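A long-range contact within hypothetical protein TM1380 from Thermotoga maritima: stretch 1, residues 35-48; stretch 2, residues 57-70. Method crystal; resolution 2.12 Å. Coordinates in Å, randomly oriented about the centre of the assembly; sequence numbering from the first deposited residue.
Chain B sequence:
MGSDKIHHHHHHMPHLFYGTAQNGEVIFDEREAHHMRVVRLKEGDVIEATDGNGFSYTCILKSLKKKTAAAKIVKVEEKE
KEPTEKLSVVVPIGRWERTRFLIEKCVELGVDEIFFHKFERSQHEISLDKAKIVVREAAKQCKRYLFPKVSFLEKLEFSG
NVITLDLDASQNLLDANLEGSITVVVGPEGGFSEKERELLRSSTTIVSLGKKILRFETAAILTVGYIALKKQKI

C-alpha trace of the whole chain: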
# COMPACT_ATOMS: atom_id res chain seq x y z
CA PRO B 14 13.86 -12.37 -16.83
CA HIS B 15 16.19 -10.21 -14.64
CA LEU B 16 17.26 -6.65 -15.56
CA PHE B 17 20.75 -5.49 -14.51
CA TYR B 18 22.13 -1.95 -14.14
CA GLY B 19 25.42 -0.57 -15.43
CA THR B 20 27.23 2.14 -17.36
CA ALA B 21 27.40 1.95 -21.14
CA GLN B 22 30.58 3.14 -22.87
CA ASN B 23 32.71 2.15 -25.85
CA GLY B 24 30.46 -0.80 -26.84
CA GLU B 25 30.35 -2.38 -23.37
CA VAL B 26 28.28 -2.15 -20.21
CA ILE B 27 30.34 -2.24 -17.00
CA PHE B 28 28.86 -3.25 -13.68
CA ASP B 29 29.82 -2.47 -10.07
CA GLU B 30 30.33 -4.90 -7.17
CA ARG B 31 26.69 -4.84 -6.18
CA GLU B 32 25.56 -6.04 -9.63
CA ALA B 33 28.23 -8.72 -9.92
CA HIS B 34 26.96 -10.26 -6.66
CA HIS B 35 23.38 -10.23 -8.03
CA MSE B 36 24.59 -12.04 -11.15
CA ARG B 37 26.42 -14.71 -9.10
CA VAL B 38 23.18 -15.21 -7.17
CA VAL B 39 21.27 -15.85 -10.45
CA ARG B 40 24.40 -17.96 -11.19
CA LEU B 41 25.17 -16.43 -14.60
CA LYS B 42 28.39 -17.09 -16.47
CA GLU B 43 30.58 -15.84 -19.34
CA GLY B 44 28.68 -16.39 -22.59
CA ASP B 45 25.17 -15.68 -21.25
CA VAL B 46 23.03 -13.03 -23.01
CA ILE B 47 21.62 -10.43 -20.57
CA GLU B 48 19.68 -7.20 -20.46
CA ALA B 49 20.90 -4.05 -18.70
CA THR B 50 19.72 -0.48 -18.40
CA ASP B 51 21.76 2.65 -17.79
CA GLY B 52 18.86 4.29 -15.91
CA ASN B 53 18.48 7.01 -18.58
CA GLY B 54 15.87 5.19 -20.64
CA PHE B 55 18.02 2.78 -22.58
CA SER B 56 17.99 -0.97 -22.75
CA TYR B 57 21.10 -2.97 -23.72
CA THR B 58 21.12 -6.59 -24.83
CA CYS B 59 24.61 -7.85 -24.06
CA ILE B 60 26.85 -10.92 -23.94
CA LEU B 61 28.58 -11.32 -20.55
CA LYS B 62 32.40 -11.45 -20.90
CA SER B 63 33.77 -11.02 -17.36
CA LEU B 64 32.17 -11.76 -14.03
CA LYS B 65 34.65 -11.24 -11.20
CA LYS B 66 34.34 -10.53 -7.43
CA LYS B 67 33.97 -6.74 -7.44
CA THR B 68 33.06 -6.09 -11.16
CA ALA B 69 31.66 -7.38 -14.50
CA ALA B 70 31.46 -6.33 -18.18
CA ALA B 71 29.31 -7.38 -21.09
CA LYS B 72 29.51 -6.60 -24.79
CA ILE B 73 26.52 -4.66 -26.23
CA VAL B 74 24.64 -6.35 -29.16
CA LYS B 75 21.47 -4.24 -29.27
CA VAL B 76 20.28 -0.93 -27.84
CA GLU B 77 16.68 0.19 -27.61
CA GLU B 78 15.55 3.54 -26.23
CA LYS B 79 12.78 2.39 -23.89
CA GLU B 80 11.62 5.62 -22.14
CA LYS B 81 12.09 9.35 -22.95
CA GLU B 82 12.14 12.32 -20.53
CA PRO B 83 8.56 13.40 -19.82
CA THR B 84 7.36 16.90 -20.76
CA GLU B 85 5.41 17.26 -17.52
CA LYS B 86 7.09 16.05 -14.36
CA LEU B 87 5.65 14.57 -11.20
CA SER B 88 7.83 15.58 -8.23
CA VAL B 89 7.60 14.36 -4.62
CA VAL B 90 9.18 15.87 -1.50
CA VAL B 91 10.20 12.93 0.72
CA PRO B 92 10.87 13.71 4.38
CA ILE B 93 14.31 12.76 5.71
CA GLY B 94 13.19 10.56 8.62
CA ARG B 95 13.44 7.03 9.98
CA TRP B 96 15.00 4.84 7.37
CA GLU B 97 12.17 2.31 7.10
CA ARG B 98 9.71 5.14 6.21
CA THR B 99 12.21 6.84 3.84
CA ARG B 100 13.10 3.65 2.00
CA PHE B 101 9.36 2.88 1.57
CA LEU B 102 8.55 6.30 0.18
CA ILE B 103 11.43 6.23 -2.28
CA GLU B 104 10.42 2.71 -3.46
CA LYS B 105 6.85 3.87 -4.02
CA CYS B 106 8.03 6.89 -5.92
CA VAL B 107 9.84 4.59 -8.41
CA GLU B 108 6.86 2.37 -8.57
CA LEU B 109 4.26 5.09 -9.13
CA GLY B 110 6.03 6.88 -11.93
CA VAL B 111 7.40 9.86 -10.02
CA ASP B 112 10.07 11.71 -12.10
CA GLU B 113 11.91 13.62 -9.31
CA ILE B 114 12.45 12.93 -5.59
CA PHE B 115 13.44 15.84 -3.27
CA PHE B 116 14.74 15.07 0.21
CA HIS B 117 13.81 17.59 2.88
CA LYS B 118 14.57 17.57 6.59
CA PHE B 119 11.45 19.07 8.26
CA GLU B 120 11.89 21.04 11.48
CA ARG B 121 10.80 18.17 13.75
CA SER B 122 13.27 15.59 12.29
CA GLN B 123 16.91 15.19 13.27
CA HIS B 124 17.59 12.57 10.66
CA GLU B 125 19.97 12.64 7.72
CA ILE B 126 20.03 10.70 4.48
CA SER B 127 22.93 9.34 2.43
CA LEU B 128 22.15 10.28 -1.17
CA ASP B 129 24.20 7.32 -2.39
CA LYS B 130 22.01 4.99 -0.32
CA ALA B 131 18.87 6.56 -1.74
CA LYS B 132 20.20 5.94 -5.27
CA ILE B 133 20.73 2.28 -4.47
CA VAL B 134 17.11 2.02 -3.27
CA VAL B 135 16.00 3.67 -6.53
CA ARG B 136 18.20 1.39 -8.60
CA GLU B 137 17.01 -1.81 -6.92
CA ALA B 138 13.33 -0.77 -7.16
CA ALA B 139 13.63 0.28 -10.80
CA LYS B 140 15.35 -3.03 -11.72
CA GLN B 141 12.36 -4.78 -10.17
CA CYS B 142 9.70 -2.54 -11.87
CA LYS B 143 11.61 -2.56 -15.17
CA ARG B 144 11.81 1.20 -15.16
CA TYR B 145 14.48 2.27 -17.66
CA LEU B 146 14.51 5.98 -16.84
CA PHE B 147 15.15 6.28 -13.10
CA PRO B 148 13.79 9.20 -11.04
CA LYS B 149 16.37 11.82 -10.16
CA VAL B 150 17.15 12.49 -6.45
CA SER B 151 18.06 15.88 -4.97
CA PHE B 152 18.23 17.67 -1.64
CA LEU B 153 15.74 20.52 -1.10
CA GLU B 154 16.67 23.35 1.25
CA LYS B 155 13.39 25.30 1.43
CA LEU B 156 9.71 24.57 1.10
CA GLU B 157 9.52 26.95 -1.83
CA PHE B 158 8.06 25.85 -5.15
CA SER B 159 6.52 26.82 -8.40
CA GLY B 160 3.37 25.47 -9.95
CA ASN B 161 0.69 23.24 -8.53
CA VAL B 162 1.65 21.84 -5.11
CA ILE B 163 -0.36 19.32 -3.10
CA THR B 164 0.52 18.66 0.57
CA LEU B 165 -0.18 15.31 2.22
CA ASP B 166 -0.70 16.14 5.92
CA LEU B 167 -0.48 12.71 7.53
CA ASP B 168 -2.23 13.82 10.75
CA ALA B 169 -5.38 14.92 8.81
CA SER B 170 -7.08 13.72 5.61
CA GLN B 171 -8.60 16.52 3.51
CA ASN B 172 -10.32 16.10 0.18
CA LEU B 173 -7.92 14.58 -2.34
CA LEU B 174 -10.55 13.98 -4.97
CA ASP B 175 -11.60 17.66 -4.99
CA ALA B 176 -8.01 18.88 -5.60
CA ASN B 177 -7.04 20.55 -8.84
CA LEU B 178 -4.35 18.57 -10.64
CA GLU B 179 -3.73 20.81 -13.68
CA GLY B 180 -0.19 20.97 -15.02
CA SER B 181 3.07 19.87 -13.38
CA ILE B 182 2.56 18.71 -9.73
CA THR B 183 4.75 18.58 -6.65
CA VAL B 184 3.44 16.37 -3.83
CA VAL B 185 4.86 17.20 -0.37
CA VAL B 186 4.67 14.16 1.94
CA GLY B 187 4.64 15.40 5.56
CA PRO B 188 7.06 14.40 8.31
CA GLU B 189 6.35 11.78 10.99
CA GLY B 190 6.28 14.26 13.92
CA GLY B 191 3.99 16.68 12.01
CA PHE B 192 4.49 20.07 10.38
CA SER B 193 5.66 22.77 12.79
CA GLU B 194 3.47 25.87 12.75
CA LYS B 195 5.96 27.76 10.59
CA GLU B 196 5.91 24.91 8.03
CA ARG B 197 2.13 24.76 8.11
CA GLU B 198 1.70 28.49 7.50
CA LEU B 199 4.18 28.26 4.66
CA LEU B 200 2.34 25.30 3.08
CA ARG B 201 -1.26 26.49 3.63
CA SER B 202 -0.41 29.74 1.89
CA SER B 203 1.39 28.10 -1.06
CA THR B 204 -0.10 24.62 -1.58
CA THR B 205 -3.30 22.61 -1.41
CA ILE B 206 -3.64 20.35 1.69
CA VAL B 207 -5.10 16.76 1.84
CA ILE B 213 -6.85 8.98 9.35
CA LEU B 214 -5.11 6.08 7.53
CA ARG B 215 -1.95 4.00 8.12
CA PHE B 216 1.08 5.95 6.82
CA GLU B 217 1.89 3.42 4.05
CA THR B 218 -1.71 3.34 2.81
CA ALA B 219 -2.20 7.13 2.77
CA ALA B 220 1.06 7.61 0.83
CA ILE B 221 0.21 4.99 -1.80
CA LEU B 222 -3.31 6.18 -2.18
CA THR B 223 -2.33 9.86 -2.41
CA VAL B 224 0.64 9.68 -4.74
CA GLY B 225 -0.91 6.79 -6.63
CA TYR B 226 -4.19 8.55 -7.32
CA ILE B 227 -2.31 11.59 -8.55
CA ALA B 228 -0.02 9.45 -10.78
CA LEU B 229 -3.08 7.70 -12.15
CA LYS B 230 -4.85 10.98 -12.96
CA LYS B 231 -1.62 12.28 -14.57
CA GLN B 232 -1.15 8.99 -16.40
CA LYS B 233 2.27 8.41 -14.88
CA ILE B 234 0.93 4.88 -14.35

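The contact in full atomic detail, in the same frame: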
# COMPACT_ATOMS: atom_id res chain seq x y z
N HIS B 35 24.77 -9.91 -7.65
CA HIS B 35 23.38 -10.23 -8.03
C HIS B 35 23.41 -11.21 -9.18
O HIS B 35 22.55 -12.07 -9.27
CB HIS B 35 22.58 -8.92 -8.31
CG HIS B 35 21.27 -9.09 -9.03
ND1 HIS B 35 20.74 -8.09 -9.83
CD2 HIS B 35 20.38 -10.11 -9.07
CE1 HIS B 35 19.58 -8.50 -10.34
NE2 HIS B 35 19.35 -9.72 -9.90
N MSE B 36 24.42 -11.11 -10.02
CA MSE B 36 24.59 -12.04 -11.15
C MSE B 36 25.05 -13.42 -10.69
O MSE B 36 24.56 -14.42 -11.18
CB MSE B 36 25.58 -11.48 -12.17
CG MSE B 36 25.10 -10.22 -12.89
SE MSE B 36 26.45 -9.45 -14.15
CE MSE B 36 25.27 -8.05 -15.09
N ARG B 37 25.99 -13.46 -9.74
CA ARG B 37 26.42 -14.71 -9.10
C ARG B 37 25.31 -15.43 -8.34
O ARG B 37 25.34 -16.66 -8.22
CB ARG B 37 27.59 -14.46 -8.14
CG ARG B 37 28.95 -14.69 -8.76
CD ARG B 37 30.06 -14.62 -7.70
NE ARG B 37 30.03 -13.37 -6.94
CZ ARG B 37 30.28 -12.16 -7.43
NH1 ARG B 37 30.58 -11.98 -8.73
NH2 ARG B 37 30.23 -11.10 -6.62
N VAL B 38 24.37 -14.67 -7.82
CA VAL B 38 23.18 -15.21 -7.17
C VAL B 38 22.28 -15.92 -8.20
O VAL B 38 21.91 -17.08 -8.03
CB VAL B 38 22.45 -14.10 -6.36
CG1 VAL B 38 20.92 -14.14 -6.53
CG2 VAL B 38 22.86 -14.18 -4.89
N VAL B 39 21.96 -15.23 -9.30
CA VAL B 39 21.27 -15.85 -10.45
C VAL B 39 22.18 -16.89 -11.16
O VAL B 39 21.74 -17.63 -12.06
CB VAL B 39 20.75 -14.73 -11.42
CG1 VAL B 39 20.23 -15.31 -12.74
CG2 VAL B 39 19.64 -13.93 -10.75
N ARG B 40 23.45 -16.93 -10.76
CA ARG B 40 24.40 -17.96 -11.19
C ARG B 40 24.65 -17.89 -12.70
O ARG B 40 24.67 -18.91 -13.38
CB ARG B 40 23.92 -19.35 -10.76
N LEU B 41 24.81 -16.66 -13.20
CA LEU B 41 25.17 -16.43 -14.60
C LEU B 41 26.63 -16.71 -14.81
O LEU B 41 27.40 -16.81 -13.85
CB LEU B 41 24.94 -14.98 -15.01
CG LEU B 41 23.55 -14.39 -14.84
CD1 LEU B 41 23.62 -12.92 -15.22
CD2 LEU B 41 22.55 -15.13 -15.70
N LYS B 42 27.02 -16.80 -16.08
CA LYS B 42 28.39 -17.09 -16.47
C LYS B 42 28.75 -16.40 -17.80
O LYS B 42 27.88 -15.89 -18.51
CB LYS B 42 28.58 -18.62 -16.58
CG LYS B 42 27.33 -19.37 -17.01
CD LYS B 42 27.61 -20.82 -17.35
CE LYS B 42 26.49 -21.40 -18.21
NZ LYS B 42 26.79 -22.77 -18.72
N GLU B 43 30.05 -16.40 -18.11
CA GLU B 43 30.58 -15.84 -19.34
C GLU B 43 30.02 -16.57 -20.55
O GLU B 43 30.24 -17.77 -20.71
CB GLU B 43 32.11 -15.94 -19.36
N GLY B 44 29.33 -15.83 -21.41
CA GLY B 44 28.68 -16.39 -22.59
C GLY B 44 27.20 -16.06 -22.59
O GLY B 44 26.61 -15.94 -23.65
N ASP B 45 26.62 -15.91 -21.40
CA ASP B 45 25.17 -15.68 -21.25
C ASP B 45 24.74 -14.31 -21.81
O ASP B 45 25.41 -13.31 -21.58
CB ASP B 45 24.77 -15.76 -19.77
CG ASP B 45 24.89 -17.16 -19.19
OD1 ASP B 45 25.27 -18.11 -19.94
OD2 ASP B 45 24.59 -17.32 -17.99
N VAL B 46 23.62 -14.29 -22.54
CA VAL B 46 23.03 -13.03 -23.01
C VAL B 46 22.14 -12.41 -21.92
O VAL B 46 21.29 -13.07 -21.32
CB VAL B 46 22.20 -13.24 -24.28
CG1 VAL B 46 21.30 -12.02 -24.57
CG2 VAL B 46 23.13 -13.52 -25.47
N ILE B 47 22.32 -11.13 -21.67
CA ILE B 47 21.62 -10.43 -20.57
C ILE B 47 21.11 -9.08 -21.02
O ILE B 47 21.53 -8.58 -22.06
CB ILE B 47 22.55 -10.21 -19.37
CG1 ILE B 47 23.74 -9.31 -19.77
CG2 ILE B 47 23.03 -11.56 -18.78
CD1 ILE B 47 24.70 -9.07 -18.66
N GLU B 48 20.22 -8.51 -20.22
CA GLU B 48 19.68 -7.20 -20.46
C GLU B 48 20.07 -6.28 -19.30
O GLU B 48 19.87 -6.62 -18.12
CB GLU B 48 18.17 -7.26 -20.57
CG GLU B 48 17.59 -5.94 -21.11
CD GLU B 48 16.07 -5.80 -21.01
OE1 GLU B 48 15.37 -6.75 -20.57
OE2 GLU B 48 15.58 -4.72 -21.38
N TYR B 57 20.00 -2.34 -23.00
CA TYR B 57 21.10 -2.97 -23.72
C TYR B 57 21.01 -4.50 -23.63
O TYR B 57 20.89 -5.08 -22.54
CB TYR B 57 22.46 -2.49 -23.19
CG TYR B 57 22.59 -0.98 -23.14
CD1 TYR B 57 22.12 -0.25 -22.04
CD2 TYR B 57 23.15 -0.28 -24.21
CE1 TYR B 57 22.22 1.14 -22.01
CE2 TYR B 57 23.27 1.12 -24.18
CZ TYR B 57 22.80 1.82 -23.09
OH TYR B 57 22.91 3.18 -23.05
N THR B 58 21.02 -5.15 -24.77
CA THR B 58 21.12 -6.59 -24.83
C THR B 58 22.59 -6.86 -25.04
O THR B 58 23.20 -6.32 -25.97
CB THR B 58 20.27 -7.13 -25.96
OG1 THR B 58 18.92 -6.68 -25.78
CG2 THR B 58 20.32 -8.67 -26.00
N CYS B 59 23.16 -7.66 -24.14
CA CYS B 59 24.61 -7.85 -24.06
C CYS B 59 25.00 -9.33 -23.88
O CYS B 59 24.20 -10.16 -23.43
CB CYS B 59 25.20 -7.04 -22.89
SG CYS B 59 24.60 -5.35 -22.69
N ILE B 60 26.24 -9.63 -24.24
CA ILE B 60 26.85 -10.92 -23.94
C ILE B 60 27.88 -10.71 -22.82
O ILE B 60 28.82 -9.93 -22.96
CB ILE B 60 27.53 -11.53 -25.18
CG1 ILE B 60 26.57 -11.50 -26.38
CG2 ILE B 60 28.01 -12.96 -24.84
CD1 ILE B 60 26.97 -12.39 -27.56
N LEU B 61 27.69 -11.42 -21.71
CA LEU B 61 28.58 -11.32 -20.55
C LEU B 61 29.97 -11.83 -20.94
O LEU B 61 30.08 -12.90 -21.54
CB LEU B 61 28.00 -12.12 -19.36
CG LEU B 61 28.64 -12.01 -17.97
CD1 LEU B 61 28.71 -10.56 -17.50
CD2 LEU B 61 27.87 -12.84 -16.93
N LYS B 62 31.00 -11.04 -20.63
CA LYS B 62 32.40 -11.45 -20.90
C LYS B 62 33.09 -11.82 -19.59
O LYS B 62 33.60 -12.93 -19.45
CB LYS B 62 33.21 -10.33 -21.58
CG LYS B 62 32.63 -9.76 -22.88
CD LYS B 62 33.42 -8.51 -23.36
CE LYS B 62 33.62 -7.45 -22.25
NZ LYS B 62 33.83 -6.05 -22.74
N SER B 63 33.12 -10.87 -18.66
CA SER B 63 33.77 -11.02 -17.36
C SER B 63 32.73 -10.97 -16.27
O SER B 63 31.83 -10.13 -16.29
CB SER B 63 34.81 -9.91 -17.12
OG SER B 63 34.67 -9.31 -15.82
N LEU B 64 32.85 -11.87 -15.31
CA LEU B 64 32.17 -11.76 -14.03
C LEU B 64 33.20 -12.11 -12.97
O LEU B 64 33.68 -13.27 -12.91
CB LEU B 64 30.97 -12.70 -13.97
CG LEU B 64 30.12 -12.63 -12.71
CD1 LEU B 64 29.77 -11.19 -12.38
CD2 LEU B 64 28.85 -13.46 -12.86
N LYS B 65 33.57 -11.11 -12.18
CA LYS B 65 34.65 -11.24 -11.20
C LYS B 65 34.07 -10.82 -9.85
O LYS B 65 32.90 -10.48 -9.80
CB LYS B 65 35.83 -10.37 -11.62
CG LYS B 65 36.57 -10.89 -12.85
N LYS B 66 34.86 -10.87 -8.77
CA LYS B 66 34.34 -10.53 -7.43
C LYS B 66 33.66 -9.17 -7.39
O LYS B 66 32.46 -9.08 -7.12
CB LYS B 66 35.44 -10.58 -6.36
N LYS B 67 34.43 -8.11 -7.67
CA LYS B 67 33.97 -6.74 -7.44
C LYS B 67 33.48 -6.00 -8.71
O LYS B 67 33.15 -4.82 -8.64
CB LYS B 67 35.08 -5.94 -6.72
N THR B 68 33.43 -6.70 -9.86
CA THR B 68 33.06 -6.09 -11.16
C THR B 68 32.59 -7.11 -12.21
O THR B 68 32.83 -8.32 -12.06
CB THR B 68 34.26 -5.37 -11.85
OG1 THR B 68 35.29 -6.34 -12.10
CG2 THR B 68 34.84 -4.24 -11.01
N ALA B 69 31.98 -6.60 -13.29
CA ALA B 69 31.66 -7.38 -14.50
C ALA B 69 31.57 -6.47 -15.73
O ALA B 69 31.57 -5.25 -15.61
CB ALA B 69 30.36 -8.15 -14.31
N ALA B 70 31.52 -7.07 -16.91
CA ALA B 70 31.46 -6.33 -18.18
C ALA B 70 30.83 -7.22 -19.22
O ALA B 70 31.12 -8.41 -19.28
CB ALA B 70 32.86 -5.88 -18.66

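The two stretches meet as antiparallel strands, residues 46-48 against 57-64, with a helix end packed against the far part of the second strand. Ile47 and Cys59 form the hydrogen-bonded pair: Ile47 N to Cys59 O and Cys59 N to Ile47 O are both 2.8 Å. Beyond the ladder, at the turn, Leu61 N donates to Asp45 O (3.0 Å, nearly linear), while Gly44 N donates to Leu61 O (3.0 Å).

A type II turn from Lys42 to Asp45 leads into the strand. Gly44 has phi 124°, where a CB would jam against the preceding carbonyl oxygen, so glycine suits this corner. Asp45, with chi1 m, folds its carboxylate back so that OD2 accepts from Lys42 N (3.1 Å), bracing the turn with a side chain.

Alternation along the strands sorts the side chains. Val46, Glu48, Thr58 and Ile60 share one face; there the beta-branched Val46, in t, brings CG2 to 4.1 Å from Ile60 CG1 and CG1 to 3.8 Å from Thr58 CG2. Ile47 and Cys59 occupy the buried face. Ile47 adopts chi1 p and chi2 t, an extended arm whose CD1 lies 4.4 Å from Leu61 CD1, while its CG1 is 4.1 Å from Cys59 CB.

Leu61 gives up the most surface to the other stretch. In its t,p rotamer the Leu61 side chain splits its methyls: Leu61 CD1 lies 4.2 Å from Met36 SE, and Leu61 CD2 4.1 Å from Leu41 CB and 3.4 Å from Lys42 O. Leu64 repeats this rotamer, placing CD2 3.9 Å from Met36 CB. Selenomethionine Met36, in m,t,t, is long and unbranched, so its SE also reaches Ala69 CB (4.1 Å), whose small methyl fits this buried site.

Arg37 starts sideways, but its long chain bends at chi3 (m), bringing the guanidinium to backbone carbonyls: weak hydrogen bonds run from Arg37 NH1 to Lys65 O (3.0 Å) and Arg37 NH2 to Lys66 O (3.1 Å).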